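Local coordinates for protein acetylene hydratase (PDB 2E7Z) that catalyses the hydration of acetylene to acetaldehyde with a tungsten-bis(molybdopterin guanine dinucleotide) cofactor and one [4Fe-4S] cluster, at residues A17-D22 / Q480-A485; D50-H55 / G616-A621; Q73-I78 / D451-G456; F410-N415 / Y492-E497. All coordinates share one frame; numbering follows the deposited sequence.

Contact 1: A17-D22 / Q480-A485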
# COMPACT_ATOMS: atom_id res chain seq x y z
N ALA A 17 -0.72 23.34 -12.29
CA ALA A 17 0.34 23.19 -13.28
C ALA A 17 0.11 24.13 -14.43
O ALA A 17 -1.04 24.43 -14.79
CB ALA A 17 0.39 21.76 -13.81
N GLU A 18 1.21 24.57 -15.02
CA GLU A 18 1.15 25.42 -16.19
C GLU A 18 2.35 25.15 -17.09
O GLU A 18 3.48 25.03 -16.62
CB GLU A 18 1.17 26.88 -15.75
CG GLU A 18 0.85 27.83 -16.88
CD GLU A 18 0.87 29.28 -16.45
OE1 GLU A 18 1.46 29.59 -15.38
OE2 GLU A 18 0.31 30.11 -17.20
N VAL A 19 2.08 25.06 -18.39
CA VAL A 19 3.14 24.93 -19.38
C VAL A 19 3.74 26.30 -19.65
O VAL A 19 3.02 27.23 -20.00
CB VAL A 19 2.60 24.34 -20.69
CG1 VAL A 19 3.73 24.06 -21.66
CG2 VAL A 19 1.84 23.07 -20.42
N LYS A 20 5.05 26.42 -19.45
CA LYS A 20 5.76 27.68 -19.69
C LYS A 20 6.09 27.82 -21.17
O LYS A 20 5.93 26.88 -21.95
CB LYS A 20 7.02 27.74 -18.84
CG LYS A 20 6.73 27.95 -17.36
CD LYS A 20 7.94 27.62 -16.51
CE LYS A 20 7.82 28.23 -15.13
NZ LYS A 20 8.85 27.71 -14.19
N ALA A 21 6.54 29.01 -21.57
CA ALA A 21 6.82 29.30 -22.99
C ALA A 21 7.77 28.29 -23.64
O ALA A 21 7.57 27.91 -24.80
CB ALA A 21 7.34 30.71 -23.17
N ASP A 22 8.75 27.80 -22.86
CA ASP A 22 9.73 26.84 -23.35
C ASP A 22 9.28 25.38 -23.30
O ASP A 22 10.04 24.46 -23.62
CB ASP A 22 11.05 27.03 -22.60
CG ASP A 22 11.00 26.56 -21.14
OD1 ASP A 22 12.07 26.56 -20.50
OD2 ASP A 22 9.92 26.19 -20.62
N GLN A 480 -5.83 17.10 -17.60
CA GLN A 480 -4.68 16.78 -18.43
C GLN A 480 -3.88 18.05 -18.77
O GLN A 480 -4.45 19.00 -19.31
CB GLN A 480 -5.15 16.15 -19.72
CG GLN A 480 -4.04 15.63 -20.59
CD GLN A 480 -4.53 14.85 -21.78
OE1 GLN A 480 -5.74 14.66 -21.97
NE2 GLN A 480 -3.60 14.37 -22.58
N VAL A 481 -2.58 18.06 -18.50
CA VAL A 481 -1.77 19.24 -18.81
C VAL A 481 -1.26 19.23 -20.25
O VAL A 481 -1.38 20.23 -20.98
CB VAL A 481 -0.63 19.44 -17.78
CG1 VAL A 481 0.09 20.75 -18.06
CG2 VAL A 481 -1.20 19.46 -16.37
N VAL A 482 -0.66 18.12 -20.65
CA VAL A 482 -0.11 17.96 -22.01
C VAL A 482 -0.46 16.59 -22.58
O VAL A 482 -0.90 15.69 -21.86
CB VAL A 482 1.45 18.17 -22.07
CG1 VAL A 482 1.86 19.59 -21.65
CG2 VAL A 482 2.18 17.12 -21.23
N GLU A 483 -0.29 16.42 -23.88
CA GLU A 483 -0.40 15.12 -24.51
C GLU A 483 0.79 14.28 -24.06
O GLU A 483 1.87 14.82 -23.80
CB GLU A 483 -0.39 15.28 -26.04
CG GLU A 483 -1.67 15.90 -26.62
CD GLU A 483 -2.92 15.04 -26.49
OE1 GLU A 483 -2.81 13.79 -26.39
OE2 GLU A 483 -4.03 15.61 -26.49
N PRO A 484 0.62 12.95 -23.98
CA PRO A 484 1.77 12.13 -23.60
C PRO A 484 2.93 12.23 -24.58
O PRO A 484 2.74 12.32 -25.80
CB PRO A 484 1.22 10.70 -23.59
CG PRO A 484 -0.19 10.76 -24.07
CD PRO A 484 -0.62 12.18 -24.19
N ALA A 485 4.13 12.19 -24.03
CA ALA A 485 5.35 12.23 -24.86
C ALA A 485 5.53 10.95 -25.66
O ALA A 485 5.08 9.87 -25.26
CB ALA A 485 6.56 12.51 -24.00
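The middle strand, 14-19, of the small three-stranded antiparallel sheet next to the [4Fe-4S] cluster packs here, through Ala-17 and Val-19, against Val-481 and Val-482 of the loop that runs from strand 474-476 to helix 491-501. The contact is purely apolar, three methyl-to-methyl meetings with no hydrogen bond across it. Val-481 straddles two residues of the strand. Its CG2 branch meets the methyl of Ala-17, CB to CG2 3.8 Å, while CG1, held anti to the backbone N (chi1 -175°), reaches Val-19. Since Ala-17 and Val-19 are two apart on a strand, both point to the same side of the sheet, and the two branches of one valine can serve them together. Val-19 and Val-481 run past each other in opposite directions, whereas Val-482 comes in at a slant and offers CG1. Ile-25 of the neighbouring strand 25-29 adds to this apolar layer, touching Ala-17, Val-481 and Val-482, and Val-4 of strand 2-5 touches Ala-17 and Val-481. The loop carries its own brace: Gln-480 NE2 donates to Val-482 O at 3.1 Å, arriving from above the carbonyl plane. Ala-17 is buried and lies about 11 Å from the cluster, side chain to ligand, but Val-19 is at the exposed margin, where one of its methyls, CG2, touches both Val-481 CG1 and Val-482 CG1, each at 3.7 Å.

Contact 2: D50-H55 / G616-A621; sequences DTIRTH and GILRDA
Ile-52 and Thr-51, near the C-terminal end of helix 49-53, face Leu-618 and Ile-617 at the start of a short, weakly bonded helix, 617-621, and the two pairs differ in burial more than in closeness, since both only just touch. On the enclosed side Leu-618 points its CD1 at Ile-52 CG1, 4.4 Å away. Both residues are buried, and Ile-52 also packs on Phe-442. The side chain of Ile-52 is about 4 Å from that of the cofactor-binding Gln-441, and that of Leu-618 about 4 Å from that of Ser-606, which also binds the cofactor.

The outer side is exposed and holds a bridging water. Thr-51 CG2 and the exposed Ile-617 CG2 are 4.2 Å apart, the side chains crossing at about a right angle. Thr-51 OG1, turned between its backbone N and carbonyl carbon (chi1 71°), keeps a hydrogen bond to Asn-48 O, just before the helix, and accepts one from a water at 3.0 Å. That water in turn accepts from Leu-618 N at 3.1 Å, so a first-turn amide of the second helix is served through solvent.

The end of helix 49-53 is fixed from within. Asp-50 O takes Thr-54 N and Thr-54 OG1 from opposite faces of its plane, the hydroxyl at 2.8 Å. Asp-50 OD1 meets Arg-53 NE edge-on in a salt bridge of 2.9 Å, and Arg-53 NH1 has a second acidic partner in Glu-461. With few direct touches and one bridging water, the join is consistent with an interface that depends on solvent as well as on apolar packing.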
# COMPACT_ATOMS: atom_id res chain seq x y z
N ASP A 50 8.31 17.28 -13.59
CA ASP A 50 8.57 17.39 -15.03
C ASP A 50 9.96 16.89 -15.39
O ASP A 50 10.17 16.46 -16.51
CB ASP A 50 8.32 18.80 -15.57
CG ASP A 50 7.97 18.80 -17.06
OD1 ASP A 50 7.23 17.88 -17.48
OD2 ASP A 50 8.46 19.71 -17.81
N THR A 51 10.89 16.87 -14.42
CA THR A 51 12.23 16.31 -14.70
C THR A 51 12.16 14.79 -14.90
O THR A 51 13.05 14.19 -15.53
CB THR A 51 13.26 16.59 -13.59
OG1 THR A 51 12.94 15.81 -12.43
CG2 THR A 51 13.31 18.08 -13.23
N ILE A 52 11.10 14.18 -14.37
CA ILE A 52 10.82 12.76 -14.59
C ILE A 52 10.02 12.57 -15.87
O ILE A 52 10.37 11.73 -16.71
CB ILE A 52 10.06 12.18 -13.40
CG1 ILE A 52 10.83 12.42 -12.09
CG2 ILE A 52 9.81 10.67 -13.62
CD1 ILE A 52 12.25 11.83 -12.02
N ARG A 53 8.94 13.37 -16.04
CA ARG A 53 8.17 13.28 -17.28
C ARG A 53 9.06 13.45 -18.54
O ARG A 53 8.82 12.81 -19.57
CB ARG A 53 7.03 14.31 -17.30
CG ARG A 53 6.11 14.13 -18.48
CD ARG A 53 5.27 15.37 -18.72
NE ARG A 53 5.92 16.35 -19.58
CZ ARG A 53 5.91 16.30 -20.92
NH1 ARG A 53 5.31 15.30 -21.56
NH2 ARG A 53 6.47 17.29 -21.61
N THR A 54 10.06 14.34 -18.46
CA THR A 54 10.91 14.62 -19.61
C THR A 54 12.29 13.97 -19.52
O THR A 54 13.19 14.33 -20.28
CB THR A 54 11.08 16.15 -19.87
OG1 THR A 54 11.76 16.75 -18.77
CG2 THR A 54 9.71 16.79 -20.01
N HIS A 55 12.48 13.05 -18.59
CA HIS A 55 13.79 12.47 -18.36
C HIS A 55 14.30 11.80 -19.62
O HIS A 55 13.54 11.11 -20.31
CB HIS A 55 13.77 11.47 -17.19
CG HIS A 55 15.13 11.24 -16.64
ND1 HIS A 55 16.03 10.37 -17.21
CD2 HIS A 55 15.78 11.84 -15.62
CE1 HIS A 55 17.18 10.44 -16.57
NE2 HIS A 55 17.05 11.30 -15.58
N GLY A 616 19.27 13.18 -11.60
CA GLY A 616 18.58 14.46 -11.62
C GLY A 616 18.52 15.07 -10.25
O GLY A 616 19.10 14.54 -9.28
N ILE A 617 17.79 16.19 -10.16
CA ILE A 617 17.67 16.95 -8.92
C ILE A 617 17.17 16.13 -7.74
O ILE A 617 17.71 16.24 -6.64
CB ILE A 617 16.84 18.27 -9.14
CG1 ILE A 617 16.84 19.16 -7.88
CG2 ILE A 617 15.43 17.97 -9.66
CD1 ILE A 617 16.44 20.61 -8.14
N LEU A 618 16.17 15.28 -7.97
CA LEU A 618 15.65 14.49 -6.86
C LEU A 618 16.67 13.46 -6.36
O LEU A 618 16.88 13.33 -5.13
CB LEU A 618 14.34 13.81 -7.28
CG LEU A 618 13.18 14.79 -7.52
CD1 LEU A 618 11.99 14.04 -8.12
CD2 LEU A 618 12.75 15.48 -6.23
N ARG A 619 17.31 12.74 -7.29
CA ARG A 619 18.36 11.77 -6.92
C ARG A 619 19.49 12.44 -6.15
O ARG A 619 20.02 11.87 -5.19
CB ARG A 619 18.91 11.05 -8.14
CG ARG A 619 20.08 10.09 -7.87
CD ARG A 619 19.73 8.90 -6.95
NE ARG A 619 20.94 8.10 -6.75
CZ ARG A 619 21.46 7.26 -7.65
NH1 ARG A 619 20.85 7.06 -8.83
NH2 ARG A 619 22.58 6.60 -7.37
N ASP A 620 19.83 13.66 -6.55
CA ASP A 620 20.92 14.40 -5.91
C ASP A 620 20.66 14.75 -4.45
O ASP A 620 21.61 14.91 -3.67
CB ASP A 620 21.22 15.68 -6.69
CG ASP A 620 21.99 15.43 -7.98
OD1 ASP A 620 22.46 14.30 -8.20
OD2 ASP A 620 22.16 16.40 -8.77
N ALA A 621 19.39 14.88 -4.06
CA ALA A 621 18.99 15.21 -2.69
C ALA A 621 19.27 14.11 -1.66
O ALA A 621 19.49 14.39 -0.47
CB ALA A 621 17.51 15.62 -2.64
O HOH W 1 15.07 14.58 -10.80

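Contact 3: Q73-I78 / D451-G456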
# COMPACT_ATOMS: atom_id res chain seq x y z
N GLN A 73 20.26 -7.57 -21.61
CA GLN A 73 19.82 -6.23 -22.01
C GLN A 73 20.04 -6.01 -23.51
O GLN A 73 20.98 -5.30 -23.92
CB GLN A 73 20.52 -5.17 -21.16
CG GLN A 73 20.19 -5.36 -19.66
CD GLN A 73 18.68 -5.37 -19.39
OE1 GLN A 73 18.02 -4.35 -19.59
NE2 GLN A 73 18.14 -6.52 -18.97
N ARG A 74 19.22 -6.68 -24.30
CA ARG A 74 19.30 -6.53 -25.76
C ARG A 74 17.89 -6.21 -26.22
O ARG A 74 17.01 -7.08 -26.22
CB ARG A 74 19.78 -7.81 -26.42
CG ARG A 74 20.48 -7.54 -27.75
CD ARG A 74 20.94 -8.84 -28.34
NE ARG A 74 21.51 -8.58 -29.66
CZ ARG A 74 20.92 -8.83 -30.83
NH1 ARG A 74 19.71 -9.39 -30.88
NH2 ARG A 74 21.54 -8.53 -31.97
N TRP A 75 17.67 -4.94 -26.53
CA TRP A 75 16.33 -4.39 -26.73
C TRP A 75 16.21 -3.80 -28.13
O TRP A 75 17.18 -3.21 -28.65
CB TRP A 75 16.09 -3.29 -25.70
CG TRP A 75 16.08 -3.78 -24.28
CD1 TRP A 75 17.06 -3.68 -23.36
CD2 TRP A 75 15.00 -4.50 -23.65
NE1 TRP A 75 16.66 -4.27 -22.17
CE2 TRP A 75 15.40 -4.78 -22.32
CE3 TRP A 75 13.73 -4.91 -24.07
CZ2 TRP A 75 14.56 -5.46 -21.40
CZ3 TRP A 75 12.90 -5.60 -23.15
CH2 TRP A 75 13.33 -5.86 -21.85
N GLU A 76 15.04 -3.99 -28.76
CA GLU A 76 14.75 -3.32 -30.03
C GLU A 76 13.38 -2.66 -29.98
O GLU A 76 12.39 -3.28 -29.55
CB GLU A 76 14.80 -4.30 -31.20
CG GLU A 76 14.62 -3.62 -32.54
CD GLU A 76 14.86 -4.54 -33.72
OE1 GLU A 76 15.97 -5.11 -33.84
OE2 GLU A 76 13.94 -4.65 -34.55
N ARG A 77 13.33 -1.38 -30.35
CA ARG A 77 12.05 -0.70 -30.47
C ARG A 77 11.09 -1.41 -31.44
O ARG A 77 11.47 -1.83 -32.53
CB ARG A 77 12.24 0.79 -30.89
CG ARG A 77 10.94 1.59 -30.68
CD ARG A 77 11.07 3.04 -31.19
NE ARG A 77 12.02 3.81 -30.42
CZ ARG A 77 12.30 5.08 -30.72
NH1 ARG A 77 11.64 5.68 -31.73
NH2 ARG A 77 13.20 5.75 -30.01
N ILE A 78 9.83 -1.56 -31.02
CA ILE A 78 8.76 -2.05 -31.90
C ILE A 78 7.52 -1.18 -31.75
O ILE A 78 7.49 -0.28 -30.90
CB ILE A 78 8.41 -3.58 -31.74
CG1 ILE A 78 8.10 -3.97 -30.29
CG2 ILE A 78 9.49 -4.46 -32.40
CD1 ILE A 78 7.37 -5.32 -30.20
N ASP A 451 9.94 -9.52 -21.44
CA ASP A 451 9.97 -9.74 -22.90
C ASP A 451 9.62 -8.45 -23.64
O ASP A 451 10.11 -8.19 -24.74
CB ASP A 451 9.01 -10.85 -23.29
CG ASP A 451 9.44 -12.17 -22.72
OD1 ASP A 451 10.37 -12.81 -23.27
OD2 ASP A 451 8.86 -12.59 -21.71
N TYR A 452 8.74 -7.65 -23.04
CA TYR A 452 8.25 -6.40 -23.62
C TYR A 452 8.13 -5.36 -22.55
O TYR A 452 7.54 -5.65 -21.47
CB TYR A 452 6.85 -6.57 -24.29
CG TYR A 452 6.83 -7.62 -25.37
CD1 TYR A 452 6.59 -8.96 -25.05
CD2 TYR A 452 7.12 -7.28 -26.70
CE1 TYR A 452 6.61 -9.95 -26.00
CE2 TYR A 452 7.18 -8.26 -27.68
CZ TYR A 452 6.93 -9.59 -27.32
OH TYR A 452 6.99 -10.57 -28.28
N VAL A 453 8.66 -4.17 -22.84
CA VAL A 453 8.50 -3.03 -21.95
C VAL A 453 7.63 -2.04 -22.69
O VAL A 453 7.93 -1.67 -23.83
CB VAL A 453 9.84 -2.44 -21.55
CG1 VAL A 453 9.66 -1.22 -20.61
CG2 VAL A 453 10.70 -3.50 -20.86
N LEU A 454 6.52 -1.65 -22.07
CA LEU A 454 5.52 -0.80 -22.72
C LEU A 454 5.48 0.53 -22.03
O LEU A 454 5.44 0.59 -20.83
CB LEU A 454 4.14 -1.45 -22.72
CG LEU A 454 4.10 -2.81 -23.41
CD1 LEU A 454 2.69 -3.36 -23.26
CD2 LEU A 454 4.44 -2.68 -24.88
N PRO A 455 5.55 1.63 -22.80
CA PRO A 455 5.61 2.95 -22.18
C PRO A 455 4.30 3.51 -21.65
O PRO A 455 3.33 3.69 -22.39
CB PRO A 455 6.10 3.84 -23.33
CG PRO A 455 5.52 3.19 -24.56
CD PRO A 455 5.63 1.69 -24.28
N GLY A 456 4.31 3.81 -20.36
CA GLY A 456 3.14 4.40 -19.74
C GLY A 456 3.13 5.92 -19.76
O GLY A 456 4.19 6.56 -19.74
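This is apolar packing between two strands of one mixed sheet that are not neighbours: 75-77 at its edge and 452-455, with strand 63-65 lying between them. Trp-75 of the edge strand and Ile-78 just after it span strand 63-65 with their side chains. The six-membered ring of Trp-75 ends against Val-453, whose CG2 is 3.7 Å from CH2 and nearly as close to CZ3, the side chains crossing at about a right angle. Val-453 sends this methyl out anti to its carbonyl carbon, leaving CG1 anti to the backbone N (chi1 179°). The indole is steadied at its other end by Gln-73, as NE1 donates to OE1 at 2.9 Å in an almost straight bond (171°) lying in the ring plane, although it comes from above the plane of the amide. Replacing Trp-75 by an alanine would probably open a gap beside Val-453 CG2 and leave Gln-73 OE1 without its indole donor. Ile-78 meets Tyr-452 differently: in one of two conformers its CD1 sits at the edge of the phenol ring, close to the ring plane, 3.9 Å from CE2. The hydroxyl of Tyr-452 is hydrogen-bonded to Glu-86 of helix 80-98. That helix also touches Ile-78 through Ala-83 and Tyr-452 through Ile-87, so this pair is wedged between sheet and helix, while Trp-75 and Val-453 share Met-443, in the loop after strand 435-440.

Contact 4: F410-N415 / Y492-E497; sequences FALASN and YYFIRE. With MGD (2-amino-5,6-dimercapto-7-methyl-3,7,8a,9-tetrahydro-8-oxa-1,3,9,10-tetraaza-anthracen-4-one guanosine dinucleotide), chain E.
Phe-494 turns the edge of its ring toward the face of Phe-410 in an offset edge-to-face pair, centroids 5.8 Å apart and planes at 65°. The leading atom is Phe-494 CZ, 4.1 Å from Phe-410 CE2. Phe-494 CE2, next to CZ, meets Leu-412 CD2 at 3.9 Å, the two side chains crossing at about a right angle. Phe-494 thus reaches two residues of strand 408-412 that point the same way, toward helix 491-501. Its CG stands anti to the backbone N (chi1 167°), which carries the ring out from the helix to the sheet. Leu-84 of helix 80-98 touches Phe-494 as well, and Phe-410 and Leu-412 both pack on Val-105 of the adjacent strand 103-107. Within the helix, the ring of Tyr-493 has Glu-497 CG over the centre of one face, and its edge-to-face partner is Trp-80.

Past its end the strand changes role. The turn 413-415 meets the guanine nucleotide part of one pterin cofactor: Asn-415 N donates to MGD O5' at 3.0 Å (160°), and Ala-413 CB lies 3.3 Å from N3 of the guanine. The side chain of Asn-415 is held by Thr-446 and Ser-610. A loop at the C-terminal end of a parallel strand receiving a nucleotide is the familiar arrangement of alpha/beta dinucleotide-binding folds. The chemistry is therefore divided: hydrocarbon contacts alone join strand to helix, while a main-chain amide of the following turn binds the cofactor.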
# COMPACT_ATOMS: atom_id res chain seq x y z
N PHE A 410 2.41 -9.93 -15.76
CA PHE A 410 2.32 -8.53 -16.15
C PHE A 410 2.59 -7.66 -14.92
O PHE A 410 1.94 -7.84 -13.88
CB PHE A 410 0.95 -8.11 -16.71
CG PHE A 410 0.51 -8.81 -17.96
CD1 PHE A 410 1.34 -9.62 -18.70
CD2 PHE A 410 -0.81 -8.60 -18.39
CE1 PHE A 410 0.87 -10.24 -19.88
CE2 PHE A 410 -1.27 -9.20 -19.56
CZ PHE A 410 -0.40 -9.99 -20.32
N ALA A 411 3.48 -6.69 -15.08
CA ALA A 411 3.78 -5.69 -14.05
C ALA A 411 3.25 -4.35 -14.53
O ALA A 411 3.78 -3.82 -15.53
CB ALA A 411 5.27 -5.62 -13.75
N LEU A 412 2.25 -3.79 -13.86
CA LEU A 412 1.59 -2.55 -14.28
C LEU A 412 1.85 -1.50 -13.24
O LEU A 412 1.31 -1.55 -12.14
CB LEU A 412 0.08 -2.76 -14.48
CG LEU A 412 -0.32 -3.95 -15.35
CD1 LEU A 412 -1.84 -4.18 -15.37
CD2 LEU A 412 0.24 -3.82 -16.74
N ALA A 413 2.75 -0.56 -13.57
CA ALA A 413 3.25 0.46 -12.63
C ALA A 413 3.68 -0.18 -11.32
O ALA A 413 3.36 0.29 -10.24
CB ALA A 413 2.25 1.58 -12.43
N SER A 414 4.45 -1.27 -11.44
CA SER A 414 4.87 -2.04 -10.29
C SER A 414 6.25 -2.64 -10.53
O SER A 414 6.44 -3.46 -11.44
CB SER A 414 3.82 -3.16 -10.03
OG SER A 414 4.29 -4.09 -9.05
N ASN A 415 7.22 -2.19 -9.73
CA ASN A 415 8.56 -2.75 -9.80
C ASN A 415 8.56 -3.98 -8.90
O ASN A 415 9.16 -4.04 -7.84
CB ASN A 415 9.56 -1.68 -9.35
CG ASN A 415 10.99 -2.14 -9.41
OD1 ASN A 415 11.34 -3.11 -10.08
ND2 ASN A 415 11.85 -1.38 -8.74
N TYR A 492 -5.61 1.90 -20.04
CA TYR A 492 -6.77 1.31 -20.71
C TYR A 492 -6.50 0.98 -22.16
O TYR A 492 -6.99 -0.05 -22.65
CB TYR A 492 -8.01 2.20 -20.57
CG TYR A 492 -9.22 1.56 -21.25
CD1 TYR A 492 -9.69 0.30 -20.86
CD2 TYR A 492 -9.85 2.18 -22.34
CE1 TYR A 492 -10.78 -0.31 -21.51
CE2 TYR A 492 -10.95 1.57 -22.97
CZ TYR A 492 -11.38 0.34 -22.56
OH TYR A 492 -12.43 -0.24 -23.22
N TYR A 493 -5.70 1.82 -22.83
CA TYR A 493 -5.29 1.49 -24.19
C TYR A 493 -4.67 0.08 -24.23
O TYR A 493 -5.08 -0.75 -25.03
CB TYR A 493 -4.31 2.53 -24.70
CG TYR A 493 -3.81 2.23 -26.08
CD1 TYR A 493 -4.55 2.62 -27.20
CD2 TYR A 493 -2.62 1.54 -26.27
CE1 TYR A 493 -4.08 2.34 -28.48
CE2 TYR A 493 -2.17 1.23 -27.54
CZ TYR A 493 -2.92 1.63 -28.63
OH TYR A 493 -2.47 1.38 -29.90
N PHE A 494 -3.69 -0.18 -23.37
CA PHE A 494 -3.06 -1.49 -23.29
C PHE A 494 -4.11 -2.57 -23.03
O PHE A 494 -4.15 -3.57 -23.74
CB PHE A 494 -1.98 -1.50 -22.17
CG PHE A 494 -1.49 -2.88 -21.82
CD1 PHE A 494 -0.89 -3.70 -22.75
CD2 PHE A 494 -1.71 -3.41 -20.54
CE1 PHE A 494 -0.45 -4.98 -22.44
CE2 PHE A 494 -1.26 -4.71 -20.22
CZ PHE A 494 -0.62 -5.49 -21.18
N ILE A 495 -4.94 -2.38 -22.00
CA ILE A 495 -5.89 -3.44 -21.64
C ILE A 495 -6.88 -3.72 -22.79
O ILE A 495 -7.14 -4.87 -23.14
CB ILE A 495 -6.68 -3.05 -20.35
CG1 ILE A 495 -5.75 -3.09 -19.14
CG2 ILE A 495 -7.90 -3.98 -20.11
CD1 ILE A 495 -6.19 -2.16 -17.99
N ARG A 496 -7.44 -2.66 -23.38
CA ARG A 496 -8.43 -2.86 -24.43
C ARG A 496 -7.81 -3.53 -25.65
O ARG A 496 -8.41 -4.42 -26.26
CB ARG A 496 -9.07 -1.54 -24.85
CG ARG A 496 -10.25 -1.81 -25.79
CD ARG A 496 -10.84 -0.55 -26.40
NE ARG A 496 -12.19 -0.90 -26.89
CZ ARG A 496 -12.48 -1.38 -28.10
NH1 ARG A 496 -11.53 -1.50 -29.04
NH2 ARG A 496 -13.74 -1.69 -28.39
N GLU A 497 -6.64 -3.06 -26.05
CA GLU A 497 -5.98 -3.63 -27.23
C GLU A 497 -5.69 -5.12 -27.02
O GLU A 497 -5.85 -5.93 -27.93
CB GLU A 497 -4.69 -2.88 -27.54
CG GLU A 497 -4.92 -1.47 -28.06
CD GLU A 497 -5.49 -1.44 -29.46
OE1 GLU A 497 -5.12 -2.30 -30.29
OE2 GLU A 497 -6.29 -0.53 -29.74
PB MGD E . 7.32 0.54 -6.77
O1B MGD E . 7.59 -0.88 -6.34
O2B MGD E . 8.40 1.56 -6.66
O3B MGD E . 6.07 1.16 -5.99
O3A MGD E . 4.49 -0.10 -4.49
PA MGD E . 4.53 0.69 -5.90
O1A MGD E . 3.75 1.97 -5.84
O2A MGD E . 4.21 -0.34 -6.94
O5' MGD E . 6.84 0.44 -8.30
C5' MGD E . 6.12 1.52 -8.87
C4' MGD E . 6.48 1.54 -10.35
O4' MGD E . 5.55 2.42 -11.00
C3' MGD E . 7.84 2.15 -10.64
O3' MGD E . 8.62 1.21 -11.39
C2' MGD E . 7.57 3.44 -11.45
O2' MGD E . 8.53 3.77 -12.47
C1' MGD E . 6.23 3.12 -12.06
N9 MGD E . 5.35 4.26 -12.36
C8 MGD E . 5.17 5.38 -11.63
N7 MGD E . 4.22 6.16 -12.16
C5 MGD E . 3.72 5.48 -13.22
C6 MGD E . 2.70 5.70 -14.23
O6 MGD E . 2.00 6.74 -14.23
N1 MGD E . 2.53 4.72 -15.13
C2 MGD E . 3.28 3.62 -15.22
N2 MGD E . 2.99 2.70 -16.18
N3 MGD E . 4.23 3.36 -14.33
C4 MGD E . 4.47 4.25 -13.35
C10 MGD E . 4.29 0.66 -3.30
C11 MGD E . 3.94 -0.32 -2.21
O11 MGD E . 5.11 -1.10 -1.99
C12 MGD E . 3.53 0.42 -0.96
S12 MGD E . 2.30 1.60 -1.08
C13 MGD E . 4.08 0.11 0.23
S13 MGD E . 3.74 1.01 1.64
C14 MGD E . 5.05 -1.02 0.42
N15 MGD E . 6.40 -0.55 0.69
C16 MGD E . 7.32 -1.55 0.75
C17 MGD E . 8.52 -1.51 1.61
O17 MGD E . 8.73 -0.54 2.36
N18 MGD E . 9.35 -2.57 1.56
C19 MGD E . 9.14 -3.65 0.77
N19 MGD E . 10.02 -4.68 0.76
N20 MGD E . 8.09 -3.73 -0.05
C21 MGD E . 7.18 -2.75 -0.09
N22 MGD E . 6.12 -2.86 -0.89
C23 MGD E . 5.02 -1.92 -0.83

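From the N terminus, residues 17-22 of the small cluster-side sheet open the loop that contact 1 closes at 480-485. Helix 49-53 follows and opens a still longer one, closed by contact 2 at 616-621 in the dinucleotide-binding domain region; these two loops cross. Contact 3 (73-78 with 451-456) is nested inside both. Contact 4 (410-415 with 492-497) crosses contacts 1 and 3 but nests within contact 2. Contacts 1 and 2 touch where Arg-53 NH1 lies 3.6 Å from Val-482 CG2. Contacts 3 and 4 reach the same seven-stranded sheet and meet through Leu-454 CD1 and Phe-494 CE1, 3.6 Å apart.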